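PDB 3EUT: type III Pentaketide Synthase from Neurospora crassa, which probably acts as an acyltransferase of the chalcone and stilbene synthase family, extending acyl starters into polyketides. Local coordinates for residues P60-P65 with M180-L185; T109-S114 with A173-T178; L200-A205 with G328-A333. All coordinates share one frame; numbering follows the deposited sequence.

How the contacts relate
Contact 1 lies toward the outside, about 24 Å from the chain centre to its own centre, and is partly buried. Contacts 2 and 3 are fully buried, about 10 and 6 Å from that centre. Contact 1 ties a loop to helix 181-191 through one arginine and backbone carbonyls. Contact 2 bonds a loop to strand 168-175 and the residues after it through hydroxyls and a carboxylate. Contact 3 joins residues leading into the neighbouring strand, 204-211, to a loop of the C-terminal family region, with serines and an asparagine. E175 of contact 2 bonds S332 of contact 3, and T178 bonds D203. The bound icosanoic acid runs past all three, touching V62 and V181 in contact 1.

Contact 1 of 3, residues P60-P65 with M180-L185; sequences PLVNKP and MVRSEL
R182 reaches across from its helix to the loop of residues 60-65 and meets that loop with the edge of its guanidinium. Three backbone carbonyls of V62, K64 and P65 lie near the guanidinium plane. NH1 serves two of them. R182 NH1 binds K64 O at 2.7 Å, with the donor in the carbonyl plane. R182 NH1 also binds V62 O at 2.9 Å, but there the donor stands above the carbonyl plane. R182 NH2 adds two weak bonds, to K64 O and to P65 O, each at 3.0 Å. K64 O is therefore shared by both terminal nitrogens. The R182 chain begins with CG anti to its carbonyl carbon (chi1 -73°) and then bends at chi2 and chi3, which folds it along V62 before the head turns to the carbonyls. R182 CG packs on V62 CB at 3.8 Å. Beside this polar grip is a small apolar one. The side chains of V62 and V181 cross at about a right angle, with CG1 of V62 3.7 Å from CG1 of V181. A leucine in place of R182 has no guanidinium to give the carbonyls of V62, K64 and P65 donors, and the loop would probably be held less firmly to the helix. Y29 makes a cation-pi contact with R182. K64 turns its amine elsewhere, to a salt bridge with E72. The contact thus fixes the loop before helix 70-96 to the first turn of helix 181-191. Helix 20-29 packs beside it, with I22 and L25 touching V181.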
# COMPACT_ATOMS: atom_id res chain seq x y z
N PRO A 60 -20.52 -21.39 4.07
CA PRO A 60 -19.57 -22.45 4.46
C PRO A 60 -18.25 -21.96 5.10
O PRO A 60 -17.74 -22.62 6.01
CB PRO A 60 -19.28 -23.18 3.15
CG PRO A 60 -20.44 -22.85 2.25
CD PRO A 60 -20.84 -21.46 2.62
N LEU A 61 -17.72 -20.83 4.64
CA LEU A 61 -16.47 -20.28 5.19
C LEU A 61 -16.50 -20.11 6.72
O LEU A 61 -15.54 -20.47 7.41
CB LEU A 61 -16.13 -18.94 4.52
CG LEU A 61 -14.75 -18.34 4.85
CD1 LEU A 61 -13.66 -19.01 4.05
CD2 LEU A 61 -14.75 -16.84 4.58
N VAL A 62 -17.59 -19.57 7.26
CA VAL A 62 -17.72 -19.31 8.69
C VAL A 62 -18.42 -20.47 9.46
O VAL A 62 -18.76 -20.31 10.62
CB VAL A 62 -18.47 -17.97 8.98
CG1 VAL A 62 -17.71 -16.78 8.38
CG2 VAL A 62 -19.91 -18.02 8.46
N ASN A 63 -18.60 -21.61 8.81
CA ASN A 63 -19.24 -22.76 9.46
C ASN A 63 -18.36 -24.02 9.56
O ASN A 63 -18.88 -25.14 9.63
CB ASN A 63 -20.58 -23.08 8.79
CG ASN A 63 -21.67 -22.12 9.21
OD1 ASN A 63 -22.08 -21.26 8.43
ND2 ASN A 63 -22.12 -22.24 10.44
N LYS A 64 -17.04 -23.81 9.57
CA LYS A 64 -16.05 -24.87 9.82
C LYS A 64 -15.92 -25.07 11.34
O LYS A 64 -16.38 -24.22 12.11
CB LYS A 64 -14.68 -24.48 9.26
CG LYS A 64 -14.70 -23.69 7.94
CD LYS A 64 -14.00 -24.42 6.82
CE LYS A 64 -13.83 -23.53 5.59
NZ LYS A 64 -12.93 -22.38 5.87
N PRO A 65 -15.30 -26.19 11.79
CA PRO A 65 -15.00 -26.38 13.22
C PRO A 65 -14.16 -25.24 13.80
O PRO A 65 -14.42 -24.82 14.94
CB PRO A 65 -14.18 -27.67 13.25
CG PRO A 65 -14.54 -28.39 12.00
CD PRO A 65 -14.88 -27.35 10.98
N MET A 180 -14.61 -12.21 9.03
CA MET A 180 -13.77 -12.39 10.22
C MET A 180 -14.60 -12.57 11.48
O MET A 180 -14.07 -12.51 12.59
CB MET A 180 -12.71 -11.28 10.34
CG MET A 180 -11.53 -11.46 9.34
SD MET A 180 -10.48 -9.99 9.25
CE MET A 180 -10.39 -9.77 7.47
N VAL A 181 -15.89 -12.82 11.30
CA VAL A 181 -16.80 -13.00 12.43
C VAL A 181 -16.35 -14.12 13.39
O VAL A 181 -16.38 -13.93 14.60
CB VAL A 181 -18.28 -13.21 11.98
CG1 VAL A 181 -18.44 -14.46 11.14
CG2 VAL A 181 -19.22 -13.22 13.19
N ARG A 182 -15.92 -15.25 12.84
CA ARG A 182 -15.52 -16.40 13.68
C ARG A 182 -14.23 -16.13 14.44
O ARG A 182 -14.04 -16.63 15.54
CB ARG A 182 -15.38 -17.66 12.83
CG ARG A 182 -16.71 -18.28 12.35
CD ARG A 182 -17.45 -19.03 13.47
NE ARG A 182 -16.62 -20.07 14.08
CZ ARG A 182 -16.53 -21.32 13.64
NH1 ARG A 182 -17.23 -21.72 12.58
NH2 ARG A 182 -15.73 -22.17 14.25
N SER A 183 -13.33 -15.36 13.82
CA SER A 183 -12.10 -14.91 14.49
C SER A 183 -12.41 -14.06 15.72
O SER A 183 -11.90 -14.31 16.82
CB SER A 183 -11.23 -14.12 13.49
OG SER A 183 -10.18 -13.44 14.17
N GLU A 184 -13.23 -13.02 15.54
CA GLU A 184 -13.63 -12.19 16.66
C GLU A 184 -14.36 -13.01 17.74
O GLU A 184 -14.10 -12.84 18.92
CB GLU A 184 -14.47 -11.00 16.20
CG GLU A 184 -13.65 -9.91 15.47
CD GLU A 184 -12.51 -9.38 16.34
OE1 GLU A 184 -12.79 -8.94 17.48
OE2 GLU A 184 -11.35 -9.41 15.89
N LEU A 185 -15.25 -13.91 17.32
CA LEU A 185 -15.96 -14.77 18.28
C LEU A 185 -14.97 -15.59 19.12
O LEU A 185 -15.07 -15.63 20.34
CB LEU A 185 -16.98 -15.66 17.58
CG LEU A 185 -18.22 -14.95 17.00
CD1 LEU A 185 -19.07 -15.93 16.22
CD2 LEU A 185 -19.03 -14.21 18.08

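Contact 2 of 3, residues T109-S114 with A173-T178; sequences TTCTDS and ALEVST. With DCR (icosanoic acid), chain E.
The carboxylate of E175 reaches across to the backbone of C111. C111 N bonds OE1 of E175 at 3.0 Å and nearly straight (170°), on the syn lone pair of that oxygen. The hydroxyl T112 OG1 lies 3.1 Å from E175 OE1 as well. That hydroxyl also takes a bond from the backbone, V176 N to T112 OG1 at 3.0 Å. T112 OG1 sits between its own backbone N and carbonyl carbon (chi1 52°), which faces it toward both partners. Next to it, T110 OG1 gives its proton to L174 O at 2.8 Å, nearly along the C=O axis. T110 OG1 in turn accepts from T112 N, an ST turn that shapes the 110-112 backbone. In the second shell, E175 OE2 is bonded to S332 OG, and one water accepts from T109 OG1 and donates to E175 OE2. Another water donates to both T112 O and V176 O. On the ligand side, C111 SG comes within 3.6 Å of icosanoic acid C3, and S177 CB within 3.4 Å of its C6. C111 packs on N116 of the second subunit, and S114 OG bonds W250 NE1 of that subunit. Behind all this, T109 and A173 form a parallel bridge, and L174 N bonds T109 O. Two neighbouring parallel strands, 105-109 and 168-175, thus run side by side toward the bound icosanoic acid. A binding site next to these central strands is consistent with the thiolase-like fold of this family.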
# COMPACT_ATOMS: atom_id res chain seq x y z
N THR A 109 -7.35 0.98 -2.01
CA THR A 109 -7.06 0.66 -0.63
C THR A 109 -7.91 -0.52 -0.15
O THR A 109 -9.00 -0.80 -0.69
CB THR A 109 -7.20 1.92 0.30
OG1 THR A 109 -6.81 1.57 1.64
CG2 THR A 109 -8.61 2.43 0.30
N THR A 110 -7.38 -1.21 0.85
CA THR A 110 -8.10 -2.23 1.62
C THR A 110 -7.25 -2.53 2.85
O THR A 110 -6.01 -2.41 2.79
CB THR A 110 -8.33 -3.55 0.83
OG1 THR A 110 -9.17 -4.42 1.61
CG2 THR A 110 -6.99 -4.28 0.50
N CYS A 111 -7.90 -2.91 3.94
CA CYS A 111 -7.18 -3.40 5.12
C CYS A 111 -7.61 -4.84 5.44
O CYS A 111 -7.13 -5.45 6.40
CB CYS A 111 -7.39 -2.46 6.33
SG CYS A 111 -9.11 -2.42 6.98
N THR A 112 -8.46 -5.41 4.60
CA THR A 112 -8.98 -6.76 4.85
C THR A 112 -8.50 -7.81 3.84
O THR A 112 -9.13 -8.87 3.68
CB THR A 112 -10.52 -6.79 4.93
OG1 THR A 112 -11.06 -6.15 3.77
CG2 THR A 112 -11.02 -6.06 6.19
N ASP A 113 -7.38 -7.50 3.17
CA ASP A 113 -6.65 -8.45 2.32
C ASP A 113 -5.15 -8.20 2.29
O ASP A 113 -4.69 -7.06 2.48
CB ASP A 113 -7.16 -8.41 0.87
CG ASP A 113 -6.73 -9.64 0.08
OD1 ASP A 113 -6.91 -10.77 0.60
OD2 ASP A 113 -6.22 -9.49 -1.05
N SER A 114 -4.39 -9.27 2.04
CA SER A 114 -2.97 -9.21 1.68
C SER A 114 -2.71 -10.20 0.53
O SER A 114 -3.11 -11.36 0.59
CB SER A 114 -2.07 -9.55 2.87
OG SER A 114 -0.70 -9.50 2.48
N ALA A 173 -11.96 1.75 -3.06
CA ALA A 173 -11.87 1.13 -1.75
C ALA A 173 -12.76 -0.12 -1.75
O ALA A 173 -13.89 -0.08 -2.23
CB ALA A 173 -12.31 2.09 -0.66
N LEU A 174 -12.22 -1.20 -1.21
CA LEU A 174 -12.91 -2.48 -1.11
C LEU A 174 -12.64 -3.04 0.27
O LEU A 174 -11.48 -3.22 0.64
CB LEU A 174 -12.40 -3.46 -2.17
CG LEU A 174 -12.85 -4.93 -2.02
CD1 LEU A 174 -14.40 -5.02 -2.00
CD2 LEU A 174 -12.30 -5.80 -3.12
N GLU A 175 -13.69 -3.31 1.04
CA GLU A 175 -13.52 -3.95 2.33
C GLU A 175 -14.46 -5.15 2.49
O GLU A 175 -15.66 -5.07 2.16
CB GLU A 175 -13.70 -2.95 3.46
CG GLU A 175 -12.79 -1.68 3.34
CD GLU A 175 -11.33 -1.92 3.73
OE1 GLU A 175 -10.94 -3.10 3.95
OE2 GLU A 175 -10.56 -0.93 3.81
N VAL A 176 -13.90 -6.25 2.95
CA VAL A 176 -14.67 -7.44 3.28
C VAL A 176 -14.31 -7.81 4.72
O VAL A 176 -13.35 -8.55 4.97
CB VAL A 176 -14.40 -8.62 2.29
CG1 VAL A 176 -15.19 -9.88 2.72
CG2 VAL A 176 -14.78 -8.23 0.88
N SER A 177 -15.09 -7.30 5.66
CA SER A 177 -14.84 -7.53 7.07
C SER A 177 -15.71 -8.63 7.69
O SER A 177 -15.34 -9.20 8.71
CB SER A 177 -14.98 -6.23 7.86
OG SER A 177 -16.14 -5.52 7.48
N THR A 178 -16.86 -8.93 7.09
CA THR A 178 -17.83 -9.79 7.79
C THR A 178 -17.37 -11.25 7.92
O THR A 178 -17.85 -11.96 8.80
CB THR A 178 -19.25 -9.75 7.20
OG1 THR A 178 -19.23 -10.20 5.84
CG2 THR A 178 -19.84 -8.34 7.31
O1 DCR E . -9.22 -1.29 12.56
C1 DCR E . -9.80 -1.23 11.45
O2 DCR E . -9.38 -0.52 10.50
C2 DCR E . -11.07 -2.03 11.26
C3 DCR E . -11.11 -2.82 9.94
C4 DCR E . -12.30 -3.77 9.83
C5 DCR E . -12.46 -4.69 11.04
C6 DCR E . -13.20 -6.00 10.74
C7 DCR E . -13.76 -6.62 12.02
C8 DCR E . -14.58 -7.89 11.79
C9 DCR E . -16.07 -7.58 11.91
C10 DCR E . -16.95 -8.81 11.72
C11 DCR E . -18.36 -8.37 11.32
C12 DCR E . -19.42 -9.34 11.81
C13 DCR E . -19.98 -10.17 10.67
C14 DCR E . -21.49 -10.40 10.75
C15 DCR E . -21.94 -11.16 9.51
C16 DCR E . -22.30 -12.63 9.76
C17 DCR E . -21.47 -13.59 8.91
C18 DCR E . -21.57 -13.38 7.40
C19 DCR E . -20.95 -14.57 6.68
C20 DCR E . -20.03 -14.14 5.56
O HOH W 1 -8.14 0.40 4.04
O HOH W 2 -11.57 -10.32 3.99

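Contact 3 of 3, residues L200-A205 with G328-A333; sequences LFSDCA and GNSSSA. With DCR (icosanoic acid), chain E.
S202 OG is gripped by two oxygens of the other side. S202 OG lies 2.7 Å from S330 OG in a hydrogen bond and also bonds the carbonyl of H327, just before the loop. The backbones are joined next to it. N329 N bonds L200 O at 2.9 Å, and S202 N bonds N329 O from above the carbonyl plane, also at 2.9 Å. F201 CA adds a CA-H...O contact to that same oxygen of N329. The side chains of F201 and N329 then lie side by side and point the same way. Ring and amide planes are 42° apart, and F201 CE1 is 3.4 Å from N329 ND2. N329 extends its side chain away from its own N (chi1 178°), and OD1 accepts from S331 N, closing an Asx turn. One face of the F201 ring carries the ligand: C4 of icosanoic acid lies over the ring centre, 3.7 Å above the plane. Farther on, C204 CB presses on S330 CB at a tight 3.5 Å, and A333 CB packs near C204 O. The amide of N329 has two outer partners. Its ND2 bonds the oxidised cysteine at position 143, and its OD1 bonds H296 NE2. This cysteine, H296 and N329 are probably the counterparts of the Cys-His-Asn triad of chalcone synthases. The chemistry is consistent with these buried bonds holding a probable active-site amide in place beside the fatty-acid chain.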
# COMPACT_ATOMS: atom_id res chain seq x y z
N LEU A 200 -19.80 -3.62 14.42
CA LEU A 200 -19.71 -2.36 13.67
C LEU A 200 -19.55 -2.52 12.17
O LEU A 200 -20.18 -1.79 11.39
CB LEU A 200 -18.53 -1.53 14.19
CG LEU A 200 -18.64 -0.87 15.58
CD1 LEU A 200 -17.35 -0.09 15.89
CD2 LEU A 200 -19.86 0.06 15.68
N PHE A 201 -18.69 -3.44 11.76
CA PHE A 201 -18.15 -3.45 10.40
C PHE A 201 -18.95 -4.28 9.40
O PHE A 201 -19.60 -5.26 9.76
CB PHE A 201 -16.68 -3.87 10.42
CG PHE A 201 -15.78 -2.88 11.12
CD1 PHE A 201 -15.35 -1.73 10.46
CD2 PHE A 201 -15.35 -3.11 12.43
CE1 PHE A 201 -14.52 -0.82 11.10
CE2 PHE A 201 -14.52 -2.19 13.09
CZ PHE A 201 -14.10 -1.05 12.43
N SER A 202 -18.93 -3.84 8.14
CA SER A 202 -19.68 -4.50 7.06
C SER A 202 -18.84 -4.51 5.78
O SER A 202 -17.68 -4.08 5.80
CB SER A 202 -21.01 -3.78 6.82
OG SER A 202 -20.81 -2.41 6.52
N ASP A 203 -19.43 -4.98 4.67
CA ASP A 203 -18.72 -5.12 3.39
C ASP A 203 -19.25 -4.15 2.34
O ASP A 203 -20.46 -3.90 2.28
CB ASP A 203 -18.86 -6.55 2.84
CG ASP A 203 -18.55 -7.63 3.88
OD1 ASP A 203 -17.87 -7.34 4.88
OD2 ASP A 203 -18.98 -8.78 3.70
N CYS A 204 -18.36 -3.65 1.48
CA CYS A 204 -18.72 -2.68 0.45
C CYS A 204 -17.52 -2.44 -0.46
O CYS A 204 -16.35 -2.56 -0.04
CB CYS A 204 -19.12 -1.34 1.09
SG CYS A 204 -19.77 -0.08 -0.04
N ALA A 205 -17.82 -2.08 -1.71
CA ALA A 205 -16.85 -1.41 -2.57
C ALA A 205 -17.40 -0.10 -3.10
O ALA A 205 -18.59 0.01 -3.43
CB ALA A 205 -16.39 -2.33 -3.72
N GLY A 328 -24.08 -0.06 7.99
CA GLY A 328 -22.98 -0.24 8.94
C GLY A 328 -21.68 0.44 8.52
O GLY A 328 -21.65 1.17 7.52
N ASN A 329 -20.61 0.21 9.27
CA ASN A 329 -19.29 0.82 8.96
C ASN A 329 -18.50 -0.09 8.01
O ASN A 329 -18.02 -1.14 8.44
CB ASN A 329 -18.54 1.06 10.29
CG ASN A 329 -17.12 1.65 10.11
OD1 ASN A 329 -16.61 1.78 9.00
ND2 ASN A 329 -16.48 1.97 11.22
N SER A 330 -18.37 0.28 6.73
CA SER A 330 -17.62 -0.52 5.73
C SER A 330 -16.18 -0.02 5.54
O SER A 330 -15.60 -0.12 4.45
CB SER A 330 -18.34 -0.55 4.37
OG SER A 330 -19.69 -0.94 4.50
N SER A 331 -15.62 0.51 6.62
CA SER A 331 -14.24 0.94 6.70
C SER A 331 -13.94 1.93 5.56
O SER A 331 -14.70 2.89 5.37
CB SER A 331 -13.30 -0.28 6.77
OG SER A 331 -11.94 0.09 6.92
N SER A 332 -12.87 1.69 4.81
CA SER A 332 -12.41 2.66 3.80
C SER A 332 -13.40 2.95 2.67
O SER A 332 -13.31 4.00 2.00
CB SER A 332 -11.08 2.21 3.19
OG SER A 332 -11.26 1.03 2.43
N ALA A 333 -14.33 2.02 2.43
CA ALA A 333 -15.34 2.16 1.35
C ALA A 333 -16.52 3.08 1.70
O ALA A 333 -17.26 3.52 0.79
CB ALA A 333 -15.84 0.79 0.89
O1 DCR E . -9.22 -1.29 12.56
C1 DCR E . -9.80 -1.23 11.45
O2 DCR E . -9.38 -0.52 10.50
C2 DCR E . -11.07 -2.03 11.26
C3 DCR E . -11.11 -2.82 9.94
C4 DCR E . -12.30 -3.77 9.83
C5 DCR E . -12.46 -4.69 11.04
C6 DCR E . -13.20 -6.00 10.74
C7 DCR E . -13.76 -6.62 12.02
C8 DCR E . -14.58 -7.89 11.79
C9 DCR E . -16.07 -7.58 11.91
C10 DCR E . -16.95 -8.81 11.72
C11 DCR E . -18.36 -8.37 11.32
C12 DCR E . -19.42 -9.34 11.81
C13 DCR E . -19.98 -10.17 10.67
C14 DCR E . -21.49 -10.40 10.75
C15 DCR E . -21.94 -11.16 9.51
C16 DCR E . -22.30 -12.63 9.76
C17 DCR E . -21.47 -13.59 8.91
C18 DCR E . -21.57 -13.38 7.40
C19 DCR E . -20.95 -14.57 6.68
C20 DCR E . -20.03 -14.14 5.56